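Local coordinates for protein apical membrane antigen 1 (PDB 4APM) that probably takes part in host-cell invasion by Babesia divergens, as a calcium-binding surface antigen associated with the moving junction, at residues A72-P75 and Q76-G79; A114-R118 and W119-G123; F150-A154 and K155-C159; D210-W213 and E214-C217. One frame throughout, in Å; residues are numbered along the deposited sequence.

How the interactions relate
Four local turns and caps, set in series along the chain, illustrate how one chain segment after another is closed by bonds between near neighbours. Interaction 2 holds the calcium site, and it touches interaction 3 directly: L116 CD2 meets C159 CB at 4.1 Å, and their centres lie 14 Å apart. C159 is also joined by a disulfide to C129 of helix 125-134, the helix on which Y121 packs. Interaction 4 reaches the same helix through a K211-E131 salt bridge; its K212 side chain stays about 12 Å from that of D122, a calcium ligand. Interaction 1 is remote, its centre 30 Å from that of interaction 2 and 21 Å from that of interaction 3.

Interaction 1 (A72-P75 and Q76-G79); sequences AENP and QDRG
R78 runs back alongside P75 to reach A72, closing a surface turn. Its CG is anti to the carbonyl carbon (chi1 -56°) and the chain then runs extended to NE, a shape that lays the guanidinium beside the proline. CB of P75 comes within 3.6 Å of NH1 of R78, and CG of P75 lies over one face of the guanidinium. The carbonyl oxygen of A72 takes the main bond from R78 NE, at 2.8 Å and within the carbonyl plane; R78 NH2 adds a weak second bond to the same oxygen.

N74 braces the turn with both its side chain and its carbonyl. With CG anti to the backbone N (chi1 -178°), its OD1 reaches forward, past P75, to accept Q76 N at 2.9 Å, an Asx turn with a nearly straight bond, although the donor stands well above the amide plane. The backbone O of N74 takes D77 N at 2.7 Å, closing a beta turn through P75 and Q76. CB of A72 rests on CB of D77 at 3.8 Å. Beyond the turn, the Q76 amide oxygen bonds T185 and the carbonyl of P75 bonds N62.

The bonds across the turn thus all end on carbonyl oxygens, of the backbone or of the N74 amide, so within this turn the arginine probably acts through directed bonds and packing.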
loop_
_atom_site.group_PDB
_atom_site.type_symbol
_atom_site.label_atom_id
_atom_site.label_comp_id
_atom_site.label_asym_id
_atom_site.label_seq_id
_atom_site.Cartn_x
_atom_site.Cartn_y
_atom_site.Cartn_z
ATOM N N ALA A 72 19.862 -0.785 -23.264
ATOM C CA ALA A 72 19.262 -1.118 -24.554
ATOM C C ALA A 72 19.929 -0.297 -25.677
ATOM O O ALA A 72 20.313 0.861 -25.470
ATOM C CB ALA A 72 17.758 -0.872 -24.517
ATOM N N GLU A 73 20.114 -0.919 -26.840
ATOM C CA GLU A 73 20.863 -0.285 -27.936
ATOM C C GLU A 73 20.166 1.004 -28.336
ATOM O O GLU A 73 20.758 2.087 -28.320
ATOM C CB GLU A 73 20.956 -1.223 -29.138
ATOM C CG GLU A 73 22.136 -2.175 -29.087
ATOM C CD GLU A 73 21.933 -3.377 -29.976
ATOM O OE1 GLU A 73 20.849 -3.992 -29.896
ATOM O OE2 GLU A 73 22.850 -3.703 -30.760
ATOM N N ASN A 74 18.879 0.882 -28.613
ATOM C CA ASN A 74 18.059 2.019 -28.978
ATOM C C ASN A 74 17.658 2.864 -27.765
ATOM O O ASN A 74 16.892 2.403 -26.919
ATOM C CB ASN A 74 16.810 1.514 -29.682
ATOM C CG ASN A 74 15.917 2.633 -30.146
ATOM O OD1 ASN A 74 16.179 3.815 -29.885
ATOM N ND2 ASN A 74 14.840 2.272 -30.824
ATOM N N PRO A 75 18.115 4.130 -27.714
ATOM C CA PRO A 75 17.779 5.006 -26.587
ATOM C C PRO A 75 16.274 5.071 -26.301
ATOM O O PRO A 75 15.872 5.435 -25.202
ATOM C CB PRO A 75 18.279 6.384 -27.042
ATOM C CG PRO A 75 19.286 6.109 -28.100
ATOM C CD PRO A 75 18.801 4.865 -28.792
ATOM N N GLN A 76 15.446 4.757 -27.283
ATOM C CA GLN A 76 14.009 4.860 -27.071
ATOM C C GLN A 76 13.513 3.668 -26.277
ATOM O O GLN A 76 12.346 3.613 -25.878
ATOM C CB GLN A 76 13.251 4.995 -28.402
ATOM C CG GLN A 76 12.974 6.437 -28.819
ATOM C CD GLN A 76 11.892 7.107 -27.981
ATOM O OE1 GLN A 76 12.120 8.157 -27.368
ATOM N NE2 GLN A 76 10.705 6.508 -27.957
ATOM N N ASP A 77 14.417 2.733 -26.018
ATOM C CA ASP A 77 14.048 1.441 -25.448
ATOM C C ASP A 77 14.551 1.316 -24.021
ATOM O O ASP A 77 14.195 0.369 -23.315
ATOM C CB ASP A 77 14.634 0.301 -26.282
ATOM C CG ASP A 77 13.821 0.004 -27.520
ATOM O OD1 ASP A 77 12.709 0.547 -27.645
ATOM O OD2 ASP A 77 14.305 -0.769 -28.378
ATOM N N ARG A 78 15.400 2.256 -23.612
ATOM C CA ARG A 78 16.121 2.148 -22.345
ATOM C C ARG A 78 15.196 2.337 -21.151
ATOM O O ARG A 78 14.470 3.337 -21.059
ATOM C CB ARG A 78 17.271 3.152 -22.281
ATOM C CG ARG A 78 18.224 3.010 -23.434
ATOM C CD ARG A 78 19.491 3.812 -23.252
ATOM N NE ARG A 78 20.455 3.338 -24.234
ATOM C CZ ARG A 78 21.154 4.114 -25.048
ATOM N NH1 ARG A 78 21.078 5.434 -24.953
ATOM N NH2 ARG A 78 21.989 3.557 -25.904
ATOM N N GLY A 79 15.227 1.366 -20.247
ATOM C CA GLY A 79 14.504 1.455 -18.994
ATOM C C GLY A 79 15.477 1.762 -17.883
ATOM O O GLY A 79 16.490 2.424 -18.105
#

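Interaction 2 (A114-R118 and W119-G123); sequences ADLVR and WGYDG. With CA (calcium ion), chain B.
The carbonyl oxygen of L116 is gripped from two backbone positions: Y121 N donates to it at 3.1 Å, and W119 N, whose main acceptor is D115 O at 2.9 Å, adds a weak bond. The edge of the Y121 ring closes on the same oxygen, CD1 lying near it in the ring plane, and CG of L116 packs against CD1 of that ring. The next carbonyl, V117 O, takes G120 N at 3.0 Å; a water lies within bonding distance of V117 O and Y121 O but may not donate to both at once.

W119 turns back along the helix. Its CG is anti to the carbonyl carbon (chi1 -63°), which brings the indole above D115, whose carbonyl oxygen lies over one face and whose CB makes a CH-pi contact, 4.1 Å from the six-membered ring centroid. CD1 of L116 meets CE3 of W119 at 3.7 Å. R118, about one helical turn after D115, sends NH2 to D115 OD1 at 2.8 Å in an almost straight salt bridge within the guanidinium plane. The Y121 hydroxyl bonds N135.

Calcium sits just past this end, bound by G120 O at 2.4 Å, both carboxylate oxygens of D122 and three waters. G120 has positive phi; its N bond to V117 O and that of Y121 N to L116 O complete a Schellman motif, a helix C-cap leading directly into a calcium-binding loop.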
loop_
_atom_site.group_PDB
_atom_site.type_symbol
_atom_site.label_atom_id
_atom_site.label_comp_id
_atom_site.label_asym_id
_atom_site.label_seq_id
_atom_site.Cartn_x
_atom_site.Cartn_y
_atom_site.Cartn_z
ATOM N N ALA A 114 13.060 -19.362 -9.583
ATOM C CA ALA A 114 13.666 -20.696 -9.456
ATOM C C ALA A 114 15.185 -20.580 -9.277
ATOM O O ALA A 114 15.774 -21.277 -8.456
ATOM C CB ALA A 114 13.329 -21.558 -10.681
ATOM N N ASP A 115 15.805 -19.692 -10.051
ATOM C CA ASP A 115 17.223 -19.371 -9.870
ATOM C C ASP A 115 17.590 -19.039 -8.429
ATOM O O ASP A 115 18.513 -19.606 -7.859
ATOM C CB ASP A 115 17.626 -18.224 -10.791
ATOM C CG ASP A 115 17.983 -18.705 -12.184
ATOM O OD1 ASP A 115 18.107 -19.931 -12.360
ATOM O OD2 ASP A 115 18.157 -17.864 -13.091
ATOM N N LEU A 116 16.815 -18.147 -7.839
ATOM C CA LEU A 116 17.007 -17.735 -6.472
ATOM C C LEU A 116 16.885 -18.925 -5.500
ATOM O O LEU A 116 17.737 -19.081 -4.608
ATOM C CB LEU A 116 16.024 -16.597 -6.124
ATOM C CG LEU A 116 16.539 -15.137 -6.011
ATOM C CD1 LEU A 116 17.839 -14.867 -6.756
ATOM C CD2 LEU A 116 15.483 -14.066 -6.310
ATOM N N VAL A 117 15.894 -19.807 -5.693
ATOM C CA VAL A 117 15.891 -21.050 -4.900
ATOM C C VAL A 117 17.095 -21.994 -5.172
ATOM O O VAL A 117 17.737 -22.478 -4.225
ATOM C CB VAL A 117 14.491 -21.727 -4.711
ATOM C CG1 VAL A 117 13.506 -21.325 -5.773
ATOM C CG2 VAL A 117 14.562 -23.253 -4.501
ATOM N N ARG A 118 17.510 -22.074 -6.434
ATOM C CA ARG A 118 18.709 -22.822 -6.832
ATOM C C ARG A 118 19.896 -22.302 -5.958
ATOM O O ARG A 118 20.649 -23.095 -5.358
ATOM C CB ARG A 118 18.941 -22.636 -8.366
ATOM C CG ARG A 118 19.557 -23.798 -9.164
ATOM C CD ARG A 118 18.679 -24.307 -10.350
ATOM N NE ARG A 118 18.182 -23.267 -11.250
ATOM C CZ ARG A 118 17.092 -23.364 -12.023
ATOM N NH1 ARG A 118 16.374 -24.479 -12.048
ATOM N NH2 ARG A 118 16.717 -22.336 -12.784
ATOM N N TRP A 119 19.938 -20.981 -5.752
ATOM C CA TRP A 119 21.085 -20.315 -5.100
ATOM C C TRP A 119 21.025 -20.279 -3.599
ATOM O O TRP A 119 21.861 -19.640 -2.944
ATOM C CB TRP A 119 21.259 -18.910 -5.653
ATOM C CG TRP A 119 21.568 -18.947 -7.110
ATOM C CD1 TRP A 119 22.129 -20.008 -7.828
ATOM C CD2 TRP A 119 21.342 -17.891 -8.103
ATOM N NE1 TRP A 119 22.255 -19.686 -9.154
ATOM C CE2 TRP A 119 21.817 -18.423 -9.383
ATOM C CE3 TRP A 119 20.826 -16.605 -8.059
ATOM C CZ2 TRP A 119 21.766 -17.683 -10.545
ATOM C CZ3 TRP A 119 20.809 -15.855 -9.232
ATOM C CH2 TRP A 119 21.238 -16.388 -10.451
ATOM N N GLY A 120 20.023 -20.939 -3.039
ATOM C CA GLY A 120 19.984 -21.144 -1.617
ATOM C C GLY A 120 19.062 -20.221 -0.847
ATOM O O GLY A 120 18.958 -20.359 0.356
ATOM N N TYR A 121 18.324 -19.347 -1.540
ATOM C CA TYR A 121 17.432 -18.390 -0.871
ATOM C C TYR A 121 16.191 -19.072 -0.369
ATOM O O TYR A 121 15.627 -19.886 -1.080
ATOM C CB TYR A 121 17.057 -17.227 -1.798
ATOM C CG TYR A 121 18.239 -16.340 -2.150
ATOM C CD1 TYR A 121 19.080 -16.647 -3.219
ATOM C CD2 TYR A 121 18.561 -15.246 -1.359
ATOM C CE1 TYR A 121 20.174 -15.843 -3.531
ATOM C CE2 TYR A 121 19.637 -14.430 -1.663
ATOM C CZ TYR A 121 20.436 -14.727 -2.752
ATOM O OH TYR A 121 21.550 -13.949 -2.987
ATOM N N ASP A 122 15.764 -18.729 0.853
ATOM C CA ASP A 122 14.816 -19.558 1.609
ATOM C C ASP A 122 13.490 -18.882 1.971
ATOM O O ASP A 122 12.719 -19.459 2.706
ATOM C CB ASP A 122 15.463 -20.129 2.909
ATOM C CG ASP A 122 16.716 -20.967 2.638
ATOM O OD1 ASP A 122 16.730 -21.759 1.675
ATOM O OD2 ASP A 122 17.695 -20.850 3.395
ATOM N N GLY A 123 13.203 -17.680 1.474
ATOM C CA GLY A 123 11.913 -17.044 1.826
ATOM C C GLY A 123 10.944 -17.157 0.663
ATOM O O GLY A 123 11.232 -17.876 -0.294
HETATM CA CA CA B . 19.164 -22.113 1.975
HETATM O O HOH W 1 16.693 -22.412 -1.666
HETATM O O HOH W 2 18.870 -23.852 3.542
HETATM O O HOH W 3 21.320 -22.783 0.985
HETATM O O HOH W 4 18.457 -23.639 0.094
#

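Interaction 3 (F150-A154 and K155-C159); sequences FVYDA and KEEMC
Hydrogen bonds tie D153 to M158 in both directions: D153 N gives to M158 O at 2.8 Å, and M158 N gives to D153 O at 3.1 Å. This is the hydrogen-bonded pair of an antiparallel hairpin, and the neighbouring Y152-C159 pair is non-hydrogen-bonded. E157 and M158 both stand opposite D153, a G1 beta bulge in which E157 takes up positive phi (46°).

A second set of bonds holds the turn through a side chain. D153 has CG anti to the backbone N (chi1 -175°), which brings OD1 within reach of two peptide N-H groups: K155 N at 2.9 Å, nearly along the C-O axis, and E156 N at 2.9 Å, from well above the carboxylate plane and almost straight. The K155 bond forms an Asx turn. OD2 rests instead against the aliphatic part of E156, 3.3 Å from its CG.

Packing falls to Y152. Its CG is also anti to the backbone N, and the ring runs beside E157, with ring and carboxylate planes 22° apart. The apolar contact is CD1 of the ring with C159 CB at 4.3 Å; separately, the hydroxyl comes 3.4 Å from E157 CA, in plain van der Waals contact. The residues on that face meet helix 125-134, where C159 is disulfide-bonded to C129.

One carboxylate oxygen therefore accepts two N-H groups of the turn. Taking two donors probably stabilises the charge of D153, partly offsetting the repulsion expected from the nearby carboxylate of E156.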
loop_
_atom_site.group_PDB
_atom_site.type_symbol
_atom_site.label_atom_id
_atom_site.label_comp_id
_atom_site.label_asym_id
_atom_site.label_seq_id
_atom_site.Cartn_x
_atom_site.Cartn_y
_atom_site.Cartn_z
ATOM N N PHE A 150 14.898 -3.352 -6.129
ATOM C CA PHE A 150 14.438 -4.436 -6.987
ATOM C C PHE A 150 12.973 -4.215 -7.440
ATOM O O PHE A 150 12.247 -3.417 -6.866
ATOM C CB PHE A 150 14.555 -5.750 -6.235
ATOM C CG PHE A 150 13.483 -5.945 -5.192
ATOM C CD1 PHE A 150 13.667 -5.473 -3.894
ATOM C CD2 PHE A 150 12.263 -6.560 -5.522
ATOM C CE1 PHE A 150 12.695 -5.647 -2.932
ATOM C CE2 PHE A 150 11.275 -6.710 -4.567
ATOM C CZ PHE A 150 11.497 -6.263 -3.268
ATOM N N VAL A 151 12.546 -4.912 -8.484
ATOM C CA VAL A 151 11.127 -5.019 -8.801
ATOM C C VAL A 151 10.921 -6.481 -9.062
ATOM O O VAL A 151 11.677 -7.073 -9.825
ATOM C CB VAL A 151 10.788 -4.242 -10.081
ATOM C CG1 VAL A 151 9.309 -4.437 -10.438
ATOM C CG2 VAL A 151 11.130 -2.749 -9.921
ATOM N N TYR A 152 10.023 -7.120 -8.328
ATOM C CA TYR A 152 9.776 -8.522 -8.590
ATOM C C TYR A 152 8.489 -8.625 -9.418
ATOM O O TYR A 152 7.456 -8.090 -9.022
ATOM C CB TYR A 152 9.643 -9.337 -7.292
ATOM C CG TYR A 152 9.256 -10.791 -7.562
ATOM C CD1 TYR A 152 10.158 -11.677 -8.149
ATOM C CD2 TYR A 152 7.977 -11.244 -7.321
ATOM C CE1 TYR A 152 9.828 -12.988 -8.398
ATOM C CE2 TYR A 152 7.640 -12.561 -7.548
ATOM C CZ TYR A 152 8.573 -13.427 -8.090
ATOM O OH TYR A 152 8.207 -14.730 -8.371
ATOM N N ASP A 153 8.569 -9.303 -10.563
ATOM C CA ASP A 153 7.397 -9.628 -11.418
ATOM C C ASP A 153 6.790 -11.003 -11.066
ATOM O O ASP A 153 7.308 -12.033 -11.471
ATOM C CB ASP A 153 7.841 -9.630 -12.880
ATOM C CG ASP A 153 6.682 -9.826 -13.867
ATOM O OD1 ASP A 153 5.606 -10.361 -13.477
ATOM O OD2 ASP A 153 6.883 -9.460 -15.050
ATOM N N ALA A 154 5.677 -11.018 -10.351
ATOM C CA ALA A 154 5.091 -12.267 -9.896
ATOM C C ALA A 154 4.425 -13.069 -11.035
ATOM O O ALA A 154 4.191 -14.272 -10.906
ATOM C CB ALA A 154 4.100 -12.002 -8.766
ATOM N N LYS A 155 4.123 -12.396 -12.141
ATOM C CA LYS A 155 3.488 -13.052 -13.281
ATOM C C LYS A 155 4.548 -13.812 -14.068
ATOM O O LYS A 155 4.377 -14.986 -14.372
ATOM C CB LYS A 155 2.795 -12.009 -14.176
ATOM C CG LYS A 155 1.673 -12.528 -15.074
ATOM C CD LYS A 155 1.171 -11.427 -16.005
ATOM C CE LYS A 155 0.145 -11.954 -17.008
ATOM N NZ LYS A 155 0.213 -11.259 -18.340
ATOM N N GLU A 156 5.654 -13.147 -14.380
ATOM C CA GLU A 156 6.743 -13.793 -15.092
ATOM C C GLU A 156 7.699 -14.529 -14.120
ATOM O O GLU A 156 8.626 -15.194 -14.555
ATOM C CB GLU A 156 7.533 -12.767 -15.922
ATOM C CG GLU A 156 6.758 -12.064 -17.023
ATOM C CD GLU A 156 6.055 -13.037 -17.958
ATOM O OE1 GLU A 156 6.713 -13.994 -18.457
ATOM O OE2 GLU A 156 4.829 -12.863 -18.161
ATOM N N GLU A 157 7.465 -14.376 -12.813
ATOM C CA GLU A 157 8.383 -14.840 -11.757
ATOM C C GLU A 157 9.841 -14.495 -12.012
ATOM O O GLU A 157 10.701 -15.367 -12.030
ATOM C CB GLU A 157 8.209 -16.330 -11.505
ATOM C CG GLU A 157 6.846 -16.695 -10.934
ATOM C CD GLU A 157 6.651 -18.194 -10.780
ATOM O OE1 GLU A 157 7.463 -18.968 -11.318
ATOM O OE2 GLU A 157 5.681 -18.606 -10.120
ATOM N N MET A 158 10.107 -13.205 -12.195
ATOM C CA MET A 158 11.417 -12.719 -12.526
ATOM C C MET A 158 11.749 -11.571 -11.594
ATOM O O MET A 158 10.883 -10.741 -11.279
ATOM C CB MET A 158 11.457 -12.230 -13.974
ATOM C CG MET A 158 11.316 -13.334 -15.030
ATOM S SD MET A 158 12.738 -14.463 -15.117
ATOM C CE MET A 158 14.043 -13.385 -15.694
ATOM N N CYS A 159 13.003 -11.556 -11.145
ATOM C CA CYS A 159 13.517 -10.590 -10.213
ATOM C C CYS A 159 14.405 -9.597 -10.968
ATOM O O CYS A 159 15.422 -9.983 -11.522
ATOM C CB CYS A 159 14.326 -11.323 -9.119
ATOM S SG CYS A 159 15.145 -10.260 -7.895
#

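Interaction 4 (D210-W213 and E214-C217); sequences DKKW and EENC
CG of E214 lies over one face of the W213 indole, 3.4 Å from the centroid of the six-membered ring and close to the ring normal, a CH-pi contact between sequence neighbours. A water lies over the same face, also toward the rim, linking the carbonyl of K211 to E214 N, and the carbonyl oxygen of D210 sits at the ring edge, in its plane. W213 carries its CG between backbone N and carbonyl carbon (chi1 64°), the crowded position, and this tucks the ring beneath the extended E214 chain. The indole NE1 bonds N124, and the E214 carboxylate bonds the hydroxyl of Y220.

The other flat pair is polar. The D210 carboxylate and the N216 amide stand with planes 39° apart, and N216 ND2 gives a nearly straight bond of 2.7 Å to D210 OD2, on the syn side. OD1 of the same carboxylate takes K212 N at 2.8 Å from above its plane, an Asx turn just before the helix. Both oxygens are thus used, OD1 by K212 N and OD2 by N216 ND2; W213 N completes a type I turn by bonding D210 O.

Backbone bonds then shape the short helix 213-216. The carbonyl of K212, the N-cap residue, accepts both E215 N and N216 N at 3.0 Å, and W213 O accepts C217 N. CB of W213 touches SG of C217 at 4.1 Å. The unit follows strand 202-205; C217 is bonded to C51 by a disulfide, D210 pairs with K50 through its backbone, and K211 reaches E131 of helix 125-134 in a salt bridge.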
loop_
_atom_site.group_PDB
_atom_site.type_symbol
_atom_site.label_atom_id
_atom_site.label_comp_id
_atom_site.label_asym_id
_atom_site.label_seq_id
_atom_site.Cartn_x
_atom_site.Cartn_y
_atom_site.Cartn_z
ATOM N N ASP A 210 11.054 -6.636 4.809
ATOM C CA ASP A 210 10.704 -7.629 5.813
ATOM C C ASP A 210 10.512 -9.045 5.186
ATOM O O ASP A 210 9.704 -9.215 4.260
ATOM C CB ASP A 210 9.410 -7.138 6.520
ATOM C CG ASP A 210 9.142 -7.861 7.821
ATOM O OD1 ASP A 210 9.754 -8.932 8.034
ATOM O OD2 ASP A 210 8.325 -7.367 8.629
ATOM N N LYS A 211 11.262 -10.046 5.674
ATOM C CA LYS A 211 11.040 -11.439 5.275
ATOM C C LYS A 211 9.576 -11.809 5.489
ATOM O O LYS A 211 9.018 -12.682 4.794
ATOM C CB LYS A 211 11.897 -12.432 6.092
ATOM C CG LYS A 211 13.298 -11.991 6.494
ATOM C CD LYS A 211 14.166 -11.677 5.300
ATOM C CE LYS A 211 15.197 -12.755 5.019
ATOM N NZ LYS A 211 16.134 -12.204 3.998
ATOM N N LYS A 212 8.973 -11.200 6.497
ATOM C CA LYS A 212 7.592 -11.482 6.821
ATOM C C LYS A 212 6.674 -10.366 6.306
ATOM O O LYS A 212 5.618 -10.107 6.881
ATOM C CB LYS A 212 7.431 -11.714 8.321
ATOM C CG LYS A 212 8.119 -12.997 8.785
ATOM C CD LYS A 212 8.697 -12.879 10.192
ATOM C CE LYS A 212 7.667 -13.236 11.264
ATOM N NZ LYS A 212 8.237 -13.204 12.651
ATOM N N TRP A 213 7.066 -9.741 5.191
ATOM C CA TRP A 213 6.251 -8.684 4.580
ATOM C C TRP A 213 4.785 -9.046 4.498
ATOM O O TRP A 213 3.921 -8.248 4.855
ATOM C CB TRP A 213 6.800 -8.280 3.205
ATOM C CG TRP A 213 6.762 -9.385 2.170
ATOM C CD1 TRP A 213 7.748 -10.305 1.885
ATOM C CD2 TRP A 213 5.717 -9.620 1.165
ATOM N NE1 TRP A 213 7.367 -11.119 0.854
ATOM C CE2 TRP A 213 6.163 -10.746 0.370
ATOM C CE3 TRP A 213 4.487 -9.024 0.868
ATOM C CZ2 TRP A 213 5.393 -11.272 -0.659
ATOM C CZ3 TRP A 213 3.702 -9.580 -0.132
ATOM C CH2 TRP A 213 4.147 -10.680 -0.889
ATOM N N GLU A 214 4.503 -10.296 4.151
ATOM C CA GLU A 214 3.133 -10.737 3.932
ATOM C C GLU A 214 2.245 -10.675 5.148
ATOM O O GLU A 214 1.064 -10.468 5.017
ATOM C CB GLU A 214 3.097 -12.131 3.357
ATOM C CG GLU A 214 2.822 -12.137 1.879
ATOM C CD GLU A 214 2.152 -13.422 1.432
ATOM O OE1 GLU A 214 2.829 -14.485 1.432
ATOM O OE2 GLU A 214 0.939 -13.359 1.107
ATOM N N GLU A 215 2.806 -10.831 6.330
ATOM C CA GLU A 215 1.995 -10.758 7.555
ATOM C C GLU A 215 2.120 -9.391 8.250
ATOM O O GLU A 215 1.262 -9.009 9.042
ATOM C CB GLU A 215 2.410 -11.882 8.525
ATOM C CG GLU A 215 2.670 -13.234 7.856
ATOM C CD GLU A 215 3.840 -13.980 8.475
ATOM O OE1 GLU A 215 3.956 -13.993 9.715
ATOM O OE2 GLU A 215 4.669 -14.524 7.719
ATOM N N ASN A 216 3.214 -8.676 7.979
ATOM C CA ASN A 216 3.565 -7.460 8.745
ATOM C C ASN A 216 3.180 -6.155 8.035
ATOM O O ASN A 216 3.245 -5.080 8.617
ATOM C CB ASN A 216 5.069 -7.453 9.053
ATOM C CG ASN A 216 5.444 -8.397 10.190
ATOM O OD1 ASN A 216 4.597 -8.795 10.982
ATOM N ND2 ASN A 216 6.724 -8.721 10.296
ATOM N N CYS A 217 2.864 -6.267 6.750
ATOM C CA CYS A 217 2.590 -5.118 5.881
ATOM C C CYS A 217 1.143 -5.243 5.417
ATOM O O CYS A 217 0.660 -6.358 5.232
ATOM C CB CYS A 217 3.513 -5.182 4.656
ATOM S SG CYS A 217 5.258 -4.868 4.974
HETATM O O HOH W 5 6.206 -12.533 3.755
#